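Local coordinates for protein enterochelin esterase (Salmonella enterica subsp. enterica serovar Typhimurium, PDB 3MGA) that probably hydrolyses the ester bonds of ferric enterobactin after its uptake, so that the iron can be released inside the cell, at residues L87-G93 with L152-P158; S140-G144 with F212-M217; L159-W163 with R389-Q394; G307-S313 with L343-A349. One frame throughout, in Å; residues are numbered along the deposited sequence.

Contact 1 of 4, residues L87-G93 with L152-P158; sequences LSANWRG and LEMPDAP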
loop_
_atom_site.group_PDB
_atom_site.type_symbol
_atom_site.label_atom_id
_atom_site.label_comp_id
_atom_site.label_asym_id
_atom_site.label_seq_id
_atom_site.Cartn_x
_atom_site.Cartn_y
_atom_site.Cartn_z
ATOM N N LEU A 87 1.957 -4.036 -20.159
ATOM C CA LEU A 87 2.334 -3.344 -18.930
ATOM C C LEU A 87 3.510 -2.429 -19.203
ATOM O O LEU A 87 4.362 -2.742 -20.036
ATOM C CB LEU A 87 2.691 -4.350 -17.840
ATOM C CG LEU A 87 1.540 -5.228 -17.350
ATOM C CD1 LEU A 87 2.047 -6.300 -16.407
ATOM C CD2 LEU A 87 0.453 -4.374 -16.682
ATOM N N SER A 88 3.555 -1.294 -18.513
ATOM C CA SER A 88 4.646 -0.340 -18.690
ATOM C C SER A 88 5.946 -0.865 -18.071
ATOM O O SER A 88 5.931 -1.710 -17.189
ATOM C CB SER A 88 4.283 1.004 -18.073
ATOM O OG SER A 88 4.138 0.874 -16.673
ATOM N N ALA A 89 7.067 -0.321 -18.514
ATOM C CA ALA A 89 8.380 -0.768 -18.051
ATOM C C ALA A 89 8.687 -0.510 -16.577
ATOM O O ALA A 89 9.447 -1.251 -15.968
ATOM C CB ALA A 89 9.465 -0.138 -18.922
ATOM N N ASN A 90 8.099 0.535 -16.013
ATOM C CA ASN A 90 8.344 0.913 -14.629
ATOM C C ASN A 90 7.327 0.349 -13.629
ATOM O O ASN A 90 7.432 0.592 -12.423
ATOM C CB ASN A 90 8.337 2.435 -14.536
ATOM C CG ASN A 90 9.411 3.086 -15.406
ATOM O OD1 ASN A 90 10.544 2.611 -15.486
ATOM N ND2 ASN A 90 9.064 4.204 -16.030
ATOM N N TRP A 91 6.373 -0.424 -14.130
ATOM C CA TRP A 91 5.304 -0.981 -13.318
ATOM C C TRP A 91 5.678 -2.114 -12.361
ATOM O O TRP A 91 6.578 -2.909 -12.612
ATOM C CB TRP A 91 4.178 -1.476 -14.236
ATOM C CG TRP A 91 2.980 -1.976 -13.509
ATOM C CD1 TRP A 91 1.929 -1.239 -13.084
ATOM C CD2 TRP A 91 2.705 -3.330 -13.133
ATOM N NE1 TRP A 91 1.007 -2.041 -12.460
ATOM C CE2 TRP A 91 1.462 -3.333 -12.477
ATOM C CE3 TRP A 91 3.398 -4.538 -13.275
ATOM C CZ2 TRP A 91 0.885 -4.499 -11.967
ATOM C CZ3 TRP A 91 2.822 -5.701 -12.773
ATOM C CH2 TRP A 91 1.580 -5.671 -12.121
ATOM N N ARG A 92 4.931 -2.161 -11.264
ATOM C CA ARG A 92 5.063 -3.160 -10.219
ATOM C C ARG A 92 3.705 -3.284 -9.559
ATOM O O ARG A 92 3.020 -2.283 -9.357
ATOM C CB ARG A 92 6.136 -2.741 -9.218
ATOM C CG ARG A 92 6.210 -3.541 -7.917
ATOM C CD ARG A 92 7.662 -3.462 -7.362
ATOM N NE ARG A 92 8.094 -2.081 -7.243
ATOM C CZ ARG A 92 9.351 -1.662 -7.236
ATOM N NH1 ARG A 92 10.367 -2.503 -7.390
ATOM N NH2 ARG A 92 9.585 -0.367 -7.114
ATOM N N GLY A 93 3.300 -4.507 -9.246
ATOM C CA GLY A 93 2.013 -4.706 -8.608
ATOM C C GLY A 93 1.701 -6.128 -8.210
ATOM O O GLY A 93 2.370 -7.062 -8.633
ATOM N N LEU A 152 4.719 -9.160 -9.019
ATOM C CA LEU A 152 5.187 -9.045 -10.393
ATOM C C LEU A 152 5.844 -7.687 -10.551
ATOM O O LEU A 152 5.289 -6.667 -10.127
ATOM C CB LEU A 152 4.026 -9.182 -11.381
ATOM C CG LEU A 152 4.411 -9.151 -12.866
ATOM C CD1 LEU A 152 5.548 -10.114 -13.172
ATOM C CD2 LEU A 152 3.191 -9.453 -13.741
ATOM N N GLU A 153 7.023 -7.672 -11.157
ATOM C CA GLU A 153 7.754 -6.432 -11.367
ATOM C C GLU A 153 8.394 -6.394 -12.747
ATOM O O GLU A 153 9.056 -7.338 -13.144
ATOM C CB GLU A 153 8.871 -6.297 -10.337
ATOM C CG GLU A 153 8.445 -6.435 -8.894
ATOM C CD GLU A 153 9.570 -6.070 -7.929
ATOM O OE1 GLU A 153 9.315 -6.009 -6.712
ATOM O OE2 GLU A 153 10.701 -5.822 -8.394
HETATM N N MSE A 154 8.194 -5.303 -13.473
HETATM C CA MSE A 154 8.819 -5.156 -14.783
HETATM C C MSE A 154 10.272 -4.743 -14.530
HETATM O O MSE A 154 10.586 -4.243 -13.453
HETATM C CB MSE A 154 8.074 -4.155 -15.654
HETATM C CG MSE A 154 6.714 -4.636 -16.162
HETATM SE SE MSE A 154 6.752 -6.310 -17.199
HETATM C CE MSE A 154 6.570 -7.662 -15.814
ATOM N N PRO A 155 11.157 -4.954 -15.519
ATOM C CA PRO A 155 12.588 -4.700 -15.356
ATOM C C PRO A 155 13.013 -3.309 -14.914
ATOM O O PRO A 155 14.073 -3.166 -14.335
ATOM C CB PRO A 155 13.150 -5.001 -16.752
ATOM C CG PRO A 155 12.160 -5.927 -17.357
ATOM C CD PRO A 155 10.851 -5.435 -16.877
ATOM N N ASP A 156 12.201 -2.298 -15.184
ATOM C CA ASP A 156 12.561 -0.937 -14.823
ATOM C C ASP A 156 11.794 -0.392 -13.621
ATOM O O ASP A 156 11.758 0.822 -13.405
ATOM C CB ASP A 156 12.421 -0.031 -16.045
ATOM C CG ASP A 156 13.431 -0.368 -17.136
ATOM O OD1 ASP A 156 14.599 -0.663 -16.799
ATOM O OD2 ASP A 156 13.068 -0.305 -18.331
ATOM N N ALA A 157 11.194 -1.287 -12.835
ATOM C CA ALA A 157 10.499 -0.888 -11.621
ATOM C C ALA A 157 11.578 -0.280 -10.737
ATOM O O ALA A 157 12.647 -0.868 -10.588
ATOM C CB ALA A 157 9.867 -2.091 -10.943
ATOM N N PRO A 158 11.318 0.892 -10.146
ATOM C CA PRO A 158 12.377 1.527 -9.338
ATOM C C PRO A 158 12.784 0.705 -8.120
ATOM O O PRO A 158 11.981 -0.058 -7.589
ATOM C CB PRO A 158 11.736 2.851 -8.907
ATOM C CG PRO A 158 10.272 2.529 -8.846
ATOM C CD PRO A 158 10.027 1.585 -10.000
#
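The guanidinium of Arg92 reaches across to the carbonyl of Pro158 and the carboxylate of Glu153. Its NH2 bonds to Pro158 O, modelled at 2.5 Å, a length that is doubtful, and NH1 gives the same oxygen a second, weak bond. NH1 also makes a long, weak salt bridge of 3.5 Å to Glu153 OE2. The Arg92 and Glu153 chains run side by side, but their flat ends are turned 78° apart. Arg92 leaves the backbone with CG anti to N (chi1 168°) and bends at chi3, which brings the guanidinium to the Pro158 carbonyl. The methyl of Ala157 covers one of its faces.

The backbone polar groups pair as well. Gly93 and Leu152 exchange two hydrogen bonds as an antiparallel hydrogen-bonded pair, with Gly93 N to Leu152 O at 3.1 Å. The backbone N of Met154, a selenomethionine, gives Trp91 O a nearly straight bond of 3.0 Å. Asp156 N adds a weak one to Ala89 O. Two type I turns, Ser88 to Trp91 and Met154 to Ala157, stand against each other here, at the ends of strands 92-100 and 148-153 of the N-terminal domain's sheet. Trp91 CZ3 packs on Leu152 CG at 3.8 Å. One arginine thus ties the strand of Glu153 to the chain leaving it, and its positive charge is probably offset by both the carboxylate and the carbonyl dipole.

Contact 2 of 4, residues S140-G144 with F212-M217; sequences SWRGG and FWAENM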
loop_
_atom_site.group_PDB
_atom_site.type_symbol
_atom_site.label_atom_id
_atom_site.label_comp_id
_atom_site.label_asym_id
_atom_site.label_seq_id
_atom_site.Cartn_x
_atom_site.Cartn_y
_atom_site.Cartn_z
ATOM N N SER A 140 5.142 -14.589 -2.766
ATOM C CA SER A 140 3.762 -14.412 -2.351
ATOM C C SER A 140 3.657 -14.079 -0.861
ATOM O O SER A 140 4.614 -14.256 -0.100
ATOM C CB SER A 140 2.996 -15.696 -2.639
ATOM O OG SER A 140 3.048 -15.998 -4.025
ATOM N N TRP A 141 2.494 -13.573 -0.461
ATOM C CA TRP A 141 2.233 -13.221 0.928
ATOM C C TRP A 141 0.728 -13.069 1.146
ATOM O O TRP A 141 -0.064 -13.240 0.211
ATOM C CB TRP A 141 2.958 -11.924 1.298
ATOM C CG TRP A 141 2.473 -10.704 0.551
ATOM C CD1 TRP A 141 1.603 -9.764 1.004
ATOM C CD2 TRP A 141 2.833 -10.312 -0.777
ATOM N NE1 TRP A 141 1.398 -8.806 0.046
ATOM C CE2 TRP A 141 2.144 -9.119 -1.058
ATOM C CE3 TRP A 141 3.666 -10.856 -1.756
ATOM C CZ2 TRP A 141 2.263 -8.458 -2.280
ATOM C CZ3 TRP A 141 3.786 -10.202 -2.968
ATOM C CH2 TRP A 141 3.090 -9.018 -3.224
ATOM N N ARG A 142 0.340 -12.787 2.387
ATOM C CA ARG A 142 -1.054 -12.577 2.737
ATOM C C ARG A 142 -1.357 -11.125 2.426
ATOM O O ARG A 142 -0.746 -10.226 3.005
ATOM C CB ARG A 142 -1.291 -12.866 4.219
ATOM C CG ARG A 142 -0.970 -14.294 4.650
ATOM C CD ARG A 142 -1.697 -15.334 3.798
ATOM N NE ARG A 142 -3.146 -15.117 3.728
ATOM C CZ ARG A 142 -3.991 -15.903 3.060
ATOM N NH1 ARG A 142 -3.548 -16.976 2.414
ATOM N NH2 ARG A 142 -5.291 -15.623 3.051
ATOM N N GLY A 143 -2.303 -10.892 1.523
ATOM C CA GLY A 143 -2.628 -9.536 1.086
ATOM C C GLY A 143 -3.231 -8.584 2.099
ATOM O O GLY A 143 -3.199 -7.367 1.898
ATOM N N GLY A 144 -3.792 -9.129 3.177
ATOM C CA GLY A 144 -4.417 -8.316 4.216
ATOM C C GLY A 144 -5.924 -8.216 4.060
ATOM O O GLY A 144 -6.645 -8.031 5.043
ATOM N N PHE A 212 -0.210 -4.766 9.466
ATOM C CA PHE A 212 0.271 -5.183 8.157
ATOM C C PHE A 212 1.783 -5.091 8.060
ATOM O O PHE A 212 2.446 -6.042 7.639
ATOM C CB PHE A 212 -0.356 -4.300 7.073
ATOM C CG PHE A 212 -0.071 -4.762 5.681
ATOM C CD1 PHE A 212 -0.917 -5.668 5.057
ATOM C CD2 PHE A 212 1.032 -4.296 4.993
ATOM C CE1 PHE A 212 -0.653 -6.101 3.775
ATOM C CE2 PHE A 212 1.299 -4.713 3.716
ATOM C CZ PHE A 212 0.460 -5.614 3.100
ATOM N N TRP A 213 2.329 -3.942 8.459
ATOM C CA TRP A 213 3.774 -3.715 8.403
ATOM C C TRP A 213 4.546 -4.487 9.462
ATOM O O TRP A 213 5.773 -4.477 9.456
ATOM C CB TRP A 213 4.110 -2.220 8.478
ATOM C CG TRP A 213 3.440 -1.439 7.399
ATOM C CD1 TRP A 213 2.446 -0.514 7.552
ATOM C CD2 TRP A 213 3.658 -1.566 5.996
ATOM N NE1 TRP A 213 2.063 -0.027 6.330
ATOM C CE2 TRP A 213 2.786 -0.664 5.355
ATOM C CE3 TRP A 213 4.512 -2.353 5.214
ATOM C CZ2 TRP A 213 2.751 -0.517 3.962
ATOM C CZ3 TRP A 213 4.486 -2.206 3.852
ATOM C CH2 TRP A 213 3.606 -1.295 3.229
ATOM N N ALA A 214 3.836 -5.140 10.372
ATOM C CA ALA A 214 4.479 -5.960 11.401
ATOM C C ALA A 214 4.308 -7.458 11.123
ATOM O O ALA A 214 5.132 -8.253 11.551
ATOM C CB ALA A 214 3.933 -5.615 12.790
ATOM N N GLU A 215 3.261 -7.841 10.393
ATOM C CA GLU A 215 2.995 -9.259 10.116
ATOM C C GLU A 215 2.950 -9.661 8.627
ATOM O O GLU A 215 3.715 -10.533 8.199
ATOM C CB GLU A 215 1.700 -9.686 10.831
ATOM C CG GLU A 215 1.762 -9.454 12.363
ATOM C CD GLU A 215 0.511 -9.901 13.128
ATOM O OE1 GLU A 215 -0.549 -10.145 12.499
ATOM O OE2 GLU A 215 0.593 -9.989 14.378
ATOM N N ASN A 216 2.063 -9.050 7.844
ATOM C CA ASN A 216 1.937 -9.406 6.418
ATOM C C ASN A 216 3.174 -9.076 5.588
ATOM O O ASN A 216 3.595 -9.852 4.733
ATOM C CB ASN A 216 0.736 -8.714 5.779
ATOM C CG ASN A 216 -0.547 -8.962 6.530
ATOM O OD1 ASN A 216 -0.621 -8.721 7.726
ATOM N ND2 ASN A 216 -1.580 -9.401 5.823
HETATM N N MSE A 217 3.774 -7.934 5.870
HETATM C CA MSE A 217 4.935 -7.495 5.130
HETATM C C MSE A 217 5.844 -6.756 6.114
HETATM O O MSE A 217 5.896 -5.527 6.118
HETATM C CB MSE A 217 4.420 -6.631 3.984
HETATM C CG MSE A 217 5.410 -6.168 2.976
HETATM SE SE MSE A 217 4.412 -5.556 1.411
HETATM C CE MSE A 217 3.814 -7.276 0.766
#
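Asn216 ND2 donates the one hydrogen bond of this contact, to Arg142 O at 3.1 Å and 163° at the hydrogen. Asn216 CG is anti to the carbonyl carbon (chi1 -54°), which turns the amide to Arg142 O. That oxygen lies in the amide plane, but the donor sits well above the carbonyl plane. The same ND2 rests on Gly144 CA at 3.4 Å. The ring edge of Phe212 meets the turn, with CE1 3.4 Å from Gly143 O. In the conformer given, the terminal methyl of selenomethionine Met217 is placed over one face of the Trp141 indole, but too close, so the detail is doubtful. Its selenium, 5.0 Å from the centroid of the five-membered ring, makes a loose Met-aromatic contact.

This joins the edge strand 140-142 of the N-terminal E-set-like sheet to helix 210-216 of the alpha/beta-hydrolase domain. Residues 212-216 form a wider pi-type turn, in which Met217 N bonds to Phe212 O at 2.9 Å. The CB of Asn216 covers one face of the Phe212 ring. Farther out, Trp141 packs on Val149 and Ala151 of strand 148-153 and on Leu386 of helix 385-399. Ala385 of that helix touches Phe212.

Contact 3 of 4, residues L159-W163 with R389-Q394; sequences LQPGW and RGGLTQ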
loop_
_atom_site.group_PDB
_atom_site.type_symbol
_atom_site.label_atom_id
_atom_site.label_comp_id
_atom_site.label_asym_id
_atom_site.label_seq_id
_atom_site.Cartn_x
_atom_site.Cartn_y
_atom_site.Cartn_z
ATOM N N LEU A 159 14.030 0.849 -7.689
ATOM C CA LEU A 159 14.497 0.115 -6.525
ATOM C C LEU A 159 13.665 0.492 -5.289
ATOM O O LEU A 159 13.226 1.638 -5.153
ATOM C CB LEU A 159 15.985 0.388 -6.260
ATOM C CG LEU A 159 17.014 -0.102 -7.288
ATOM C CD1 LEU A 159 18.445 0.327 -6.868
ATOM C CD2 LEU A 159 16.943 -1.618 -7.476
ATOM N N GLN A 160 13.438 -0.494 -4.424
ATOM C CA GLN A 160 12.697 -0.325 -3.168
ATOM C C GLN A 160 13.711 -0.404 -2.033
ATOM O O GLN A 160 14.026 -1.489 -1.578
ATOM C CB GLN A 160 11.651 -1.412 -3.039
ATOM C CG GLN A 160 10.621 -1.299 -4.130
ATOM C CD GLN A 160 9.426 -2.173 -3.921
ATOM O OE1 GLN A 160 9.541 -3.370 -3.662
ATOM N NE2 GLN A 160 8.255 -1.589 -4.079
ATOM N N PRO A 161 14.209 0.758 -1.565
ATOM C CA PRO A 161 15.257 0.817 -0.554
ATOM C C PRO A 161 15.006 -0.041 0.670
ATOM O O PRO A 161 13.929 0.041 1.267
ATOM C CB PRO A 161 15.288 2.307 -0.154
ATOM C CG PRO A 161 14.580 3.025 -1.225
ATOM C CD PRO A 161 13.558 2.072 -1.732
ATOM N N GLY A 162 16.001 -0.864 1.019
ATOM C CA GLY A 162 15.942 -1.731 2.184
ATOM C C GLY A 162 15.364 -3.100 1.910
ATOM O O GLY A 162 15.842 -4.105 2.456
ATOM N N TRP A 163 14.332 -3.143 1.067
ATOM C CA TRP A 163 13.668 -4.389 0.717
ATOM C C TRP A 163 14.535 -5.247 -0.202
ATOM O O TRP A 163 14.320 -6.455 -0.301
ATOM C CB TRP A 163 12.304 -4.102 0.063
ATOM C CG TRP A 163 11.404 -3.296 0.943
ATOM C CD1 TRP A 163 11.273 -1.936 0.959
ATOM C CD2 TRP A 163 10.540 -3.798 1.961
ATOM N NE1 TRP A 163 10.365 -1.563 1.921
ATOM C CE2 TRP A 163 9.902 -2.688 2.551
ATOM C CE3 TRP A 163 10.233 -5.083 2.426
ATOM C CZ2 TRP A 163 8.971 -2.823 3.580
ATOM C CZ3 TRP A 163 9.307 -5.223 3.449
ATOM C CH2 TRP A 163 8.684 -4.095 4.016
ATOM N N ARG A 389 5.301 -0.355 0.029
ATOM C CA ARG A 389 6.424 -0.742 0.894
ATOM C C ARG A 389 7.693 0.023 0.526
ATOM O O ARG A 389 8.459 0.412 1.404
ATOM C CB ARG A 389 6.703 -2.249 0.856
ATOM C CG ARG A 389 7.542 -2.722 -0.329
ATOM C CD ARG A 389 7.756 -4.204 -0.280
ATOM N NE ARG A 389 8.703 -4.655 -1.293
ATOM C CZ ARG A 389 9.147 -5.906 -1.396
ATOM N NH1 ARG A 389 10.017 -6.225 -2.344
ATOM N NH2 ARG A 389 8.729 -6.838 -0.552
ATOM N N GLY A 390 7.909 0.235 -0.772
ATOM C CA GLY A 390 9.093 0.952 -1.250
ATOM C C GLY A 390 8.986 2.445 -1.026
ATOM O O GLY A 390 9.968 3.112 -0.722
ATOM N N GLY A 391 7.785 2.979 -1.193
ATOM C CA GLY A 391 7.563 4.409 -0.999
ATOM C C GLY A 391 7.622 4.762 0.469
ATOM O O GLY A 391 7.883 5.913 0.839
ATOM N N LEU A 392 7.380 3.764 1.310
ATOM C CA LEU A 392 7.402 3.969 2.740
ATOM C C LEU A 392 8.853 4.286 3.136
ATOM O O LEU A 392 9.113 5.273 3.819
ATOM C CB LEU A 392 6.911 2.715 3.474
ATOM C CG LEU A 392 6.221 2.895 4.832
ATOM C CD1 LEU A 392 6.125 1.522 5.535
ATOM C CD2 LEU A 392 6.919 3.887 5.726
ATOM N N THR A 393 9.794 3.456 2.688
ATOM C CA THR A 393 11.199 3.659 3.035
ATOM C C THR A 393 11.785 4.874 2.334
ATOM O O THR A 393 12.588 5.603 2.928
ATOM C CB THR A 393 12.076 2.413 2.759
ATOM O OG1 THR A 393 12.001 2.057 1.373
ATOM C CG2 THR A 393 11.630 1.250 3.618
ATOM N N GLN A 394 11.390 5.098 1.080
ATOM C CA GLN A 394 11.877 6.264 0.337
ATOM C C GLN A 394 11.335 7.551 0.954
ATOM O O GLN A 394 12.034 8.561 1.018
ATOM C CB GLN A 394 11.493 6.191 -1.137
ATOM C CG GLN A 394 11.975 7.388 -1.950
ATOM C CD GLN A 394 13.486 7.523 -1.971
ATOM O OE1 GLN A 394 14.189 6.714 -2.582
ATOM N NE2 GLN A 394 13.990 8.588 -1.354
#
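Arg389 and Trp163 bury the most surface here, and they do so by laying the arginine chain over the indole face. The aliphatic part of Arg389 runs across one face of the indole, with CD centred over it and CG 3.7 Å from the centroid of the five-membered ring in a CH-pi contact. The guanidinium lies nearly parallel to the indole, 9° from its plane. CG of Arg389 sits between the backbone N and carbonyl carbon (chi1 82°), and from there the chain is extended as far as NE, which carries it obliquely across the ring face. Trp163 NE1 turns back to the helix and makes a weak hydrogen bond to Arg389 O at 2.8 Å.

Gln160 meets the edge of the guanidinium. Its OE1 accepts from Arg389 NE at 2.8 Å and, weakly, from NH1. Gln160 NE2 bonds to Leu386 O, one turn earlier in helix 385-399. Pro161 covers Thr393, with CD 3.5 Å from OG1. Gly390 lets the loop come close: its CA is 3.9 Å from Gln160 CB. The loop after strand 148-153 is thus laid on a helix of the hydrolase domain. The edge bond and the indole face together restrict how the guanidinium can turn.

Contact 4 of 4, residues G307-S313 with L343-A349; sequences GCVLSQS and LRIVLEA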
loop_
_atom_site.group_PDB
_atom_site.type_symbol
_atom_site.label_atom_id
_atom_site.label_comp_id
_atom_site.label_asym_id
_atom_site.label_seq_id
_atom_site.Cartn_x
_atom_site.Cartn_y
_atom_site.Cartn_z
ATOM N N GLY A 307 5.365 17.061 12.499
ATOM C CA GLY A 307 5.822 17.953 11.441
ATOM C C GLY A 307 6.080 17.304 10.100
ATOM O O GLY A 307 6.200 17.999 9.092
ATOM N N CYS A 308 6.162 15.977 10.076
ATOM C CA CYS A 308 6.430 15.249 8.841
ATOM C C CYS A 308 5.284 14.299 8.506
ATOM O O CYS A 308 4.899 13.462 9.316
ATOM C CB CYS A 308 7.744 14.470 8.971
ATOM S SG CYS A 308 9.169 15.499 9.462
ATOM N N VAL A 309 4.733 14.445 7.310
ATOM C CA VAL A 309 3.646 13.601 6.855
ATOM C C VAL A 309 4.080 12.769 5.649
ATOM O O VAL A 309 4.805 13.249 4.766
ATOM C CB VAL A 309 2.412 14.439 6.459
ATOM C CG1 VAL A 309 1.371 13.574 5.776
ATOM C CG2 VAL A 309 1.821 15.136 7.678
ATOM N N LEU A 310 3.660 11.505 5.650
ATOM C CA LEU A 310 3.916 10.597 4.556
ATOM C C LEU A 310 2.584 9.949 4.178
ATOM O O LEU A 310 2.123 9.009 4.838
ATOM C CB LEU A 310 4.970 9.552 4.925
ATOM C CG LEU A 310 5.230 8.443 3.883
ATOM C CD1 LEU A 310 5.353 9.012 2.478
ATOM C CD2 LEU A 310 6.467 7.597 4.248
ATOM N N SER A 311 1.954 10.490 3.139
ATOM C CA SER A 311 0.694 9.968 2.645
ATOM C C SER A 311 0.888 9.221 1.335
ATOM O O SER A 311 1.330 9.802 0.335
ATOM C CB SER A 311 -0.321 11.076 2.434
ATOM O OG SER A 311 -1.513 10.538 1.869
ATOM N N GLN A 312 0.554 7.935 1.353
ATOM C CA GLN A 312 0.659 7.082 0.176
ATOM C C GLN A 312 -0.772 6.724 -0.210
ATOM O O GLN A 312 -1.527 6.218 0.622
ATOM C CB GLN A 312 1.454 5.811 0.495
ATOM C CG GLN A 312 2.767 6.069 1.230
ATOM C CD GLN A 312 3.614 4.825 1.412
ATOM O OE1 GLN A 312 3.851 4.394 2.533
ATOM N NE2 GLN A 312 4.043 4.221 0.305
ATOM N N SER A 313 -1.147 7.012 -1.458
ATOM C CA SER A 313 -2.505 6.745 -1.958
ATOM C C SER A 313 -3.570 7.306 -1.011
ATOM O O SER A 313 -4.589 6.667 -0.748
ATOM C CB SER A 313 -2.721 5.248 -2.178
ATOM O OG SER A 313 -1.868 4.758 -3.184
ATOM N N LEU A 343 5.447 22.150 7.861
ATOM C CA LEU A 343 5.355 20.720 7.622
ATOM C C LEU A 343 6.150 20.299 6.405
ATOM O O LEU A 343 6.282 21.058 5.450
ATOM C CB LEU A 343 3.901 20.288 7.385
ATOM C CG LEU A 343 2.849 20.482 8.478
ATOM C CD1 LEU A 343 1.494 19.966 7.975
ATOM C CD2 LEU A 343 3.254 19.771 9.749
ATOM N N ARG A 344 6.692 19.088 6.456
ATOM C CA ARG A 344 7.401 18.522 5.319
ATOM C C ARG A 344 6.422 17.420 4.909
ATOM O O ARG A 344 6.039 16.599 5.733
ATOM C CB ARG A 344 8.776 17.966 5.693
ATOM C CG ARG A 344 9.449 18.679 6.875
ATOM C CD ARG A 344 10.993 18.664 6.865
ATOM N NE ARG A 344 11.615 17.687 5.958
ATOM C CZ ARG A 344 12.264 18.024 4.833
ATOM N NH1 ARG A 344 12.425 19.310 4.496
ATOM N NH2 ARG A 344 12.795 17.089 4.056
ATOM N N ILE A 345 5.979 17.419 3.659
ATOM C CA ILE A 345 4.982 16.447 3.234
ATOM C C ILE A 345 5.371 15.665 1.993
ATOM O O ILE A 345 5.768 16.248 0.985
ATOM C CB ILE A 345 3.626 17.150 2.946
ATOM C CG1 ILE A 345 3.201 18.025 4.130
ATOM C CG2 ILE A 345 2.564 16.146 2.639
ATOM C CD1 ILE A 345 1.902 18.754 3.908
ATOM N N VAL A 346 5.302 14.340 2.102
ATOM C CA VAL A 346 5.545 13.452 0.987
ATOM C C VAL A 346 4.140 13.013 0.588
ATOM O O VAL A 346 3.390 12.468 1.402
ATOM C CB VAL A 346 6.398 12.234 1.359
ATOM C CG1 VAL A 346 6.394 11.213 0.209
ATOM C CG2 VAL A 346 7.817 12.658 1.711
ATOM N N LEU A 347 3.772 13.287 -0.651
ATOM C CA LEU A 347 2.447 12.971 -1.119
ATOM C C LEU A 347 2.618 12.044 -2.311
ATOM O O LEU A 347 3.075 12.450 -3.377
ATOM C CB LEU A 347 1.729 14.278 -1.467
ATOM C CG LEU A 347 0.208 14.305 -1.540
ATOM C CD1 LEU A 347 -0.403 13.807 -0.240
ATOM C CD2 LEU A 347 -0.257 15.722 -1.847
ATOM N N GLU A 348 2.307 10.770 -2.089
ATOM C CA GLU A 348 2.446 9.747 -3.108
ATOM C C GLU A 348 1.106 9.177 -3.541
ATOM O O GLU A 348 0.184 9.039 -2.732
ATOM C CB GLU A 348 3.337 8.624 -2.587
ATOM C CG GLU A 348 3.293 7.350 -3.423
ATOM C CD GLU A 348 4.037 6.216 -2.772
ATOM O OE1 GLU A 348 5.212 6.430 -2.390
ATOM O OE2 GLU A 348 3.457 5.107 -2.662
ATOM N N ALA A 349 1.025 8.840 -4.824
ATOM C CA ALA A 349 -0.173 8.261 -5.428
ATOM C C ALA A 349 0.209 7.633 -6.762
ATOM O O ALA A 349 1.117 8.116 -7.443
ATOM C CB ALA A 349 -1.234 9.311 -5.620
HETATM O O HOH W 1 -1.201 10.351 -0.764
HETATM O O HOH W 2 0.959 5.336 -3.943
#
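Leu310 and Val346 both carry a branch anti to the backbone N: CG of Leu310 at chi1 174°, CG1 of Val346 at 169°. The two side chains therefore lie alongside each other, pointing the same way, and Leu310 CD1 packs on Val346 CG1. Two residues on, the chains of Gln312 and Glu348 cross, and Gln312 NE2 gives Glu348 OE2 a hydrogen bond of 3.2 Å. The carboxylate is met from above its plane, with the amide turned 84° to it. NE2 also bonds to Trp388 O.

The strands 308-312 and 344-350 are parallel neighbours in the central sheet of the alpha/beta-hydrolase domain, joined through helix 328-335 in a beta-alpha-beta unit. Their backbones alternate donors and acceptors. Val309 uses both its N and its O toward strand 344-350: its N bonds to Arg344 O at 3.0 Å, and its O accepts from Val346 N at 2.9 Å. Ser311 repeats this with Val346 O and Glu348 N. Ser313 N reaches Glu348 O at 2.7 Å, from above the carbonyl plane.

On the other face, Ser311 CB meets Leu347 CD1 at 3.8 Å, and Val309 lies beside Ile345. One water bonds to both Ser311 OG and Glu348 O. A second donates to Ser313 OG and Glu348 OE2. Ser313 OG also bonds to Glu353 and to Trp388 NE1.

Contact 1 lies within the N-terminal domain and contact 4 within the hydrolase domain, their centres about 23 Å apart. Contacts 2 and 3 bridge the two domains. Contact 3 continues contact 1 along the chain, and Arg92 NE comes within 3.2 Å of Gln160 NE2. Contacts 2 and 3 touch: Trp213 CH2 lies 3.7 Å from Arg389 CA. Contact 3 also touches contact 4, where Leu392 O is 3.5 Å from Leu310 CD2. Ser313 of contact 4 lies near the probable nucleophile elbow around Ser289. Bound di(hydroxyethyl)ether, probably from crystallisation, lies near the side chains of Glu153, Trp141 and Arg389 (about 4, 4 and 3 Å between nearest atoms).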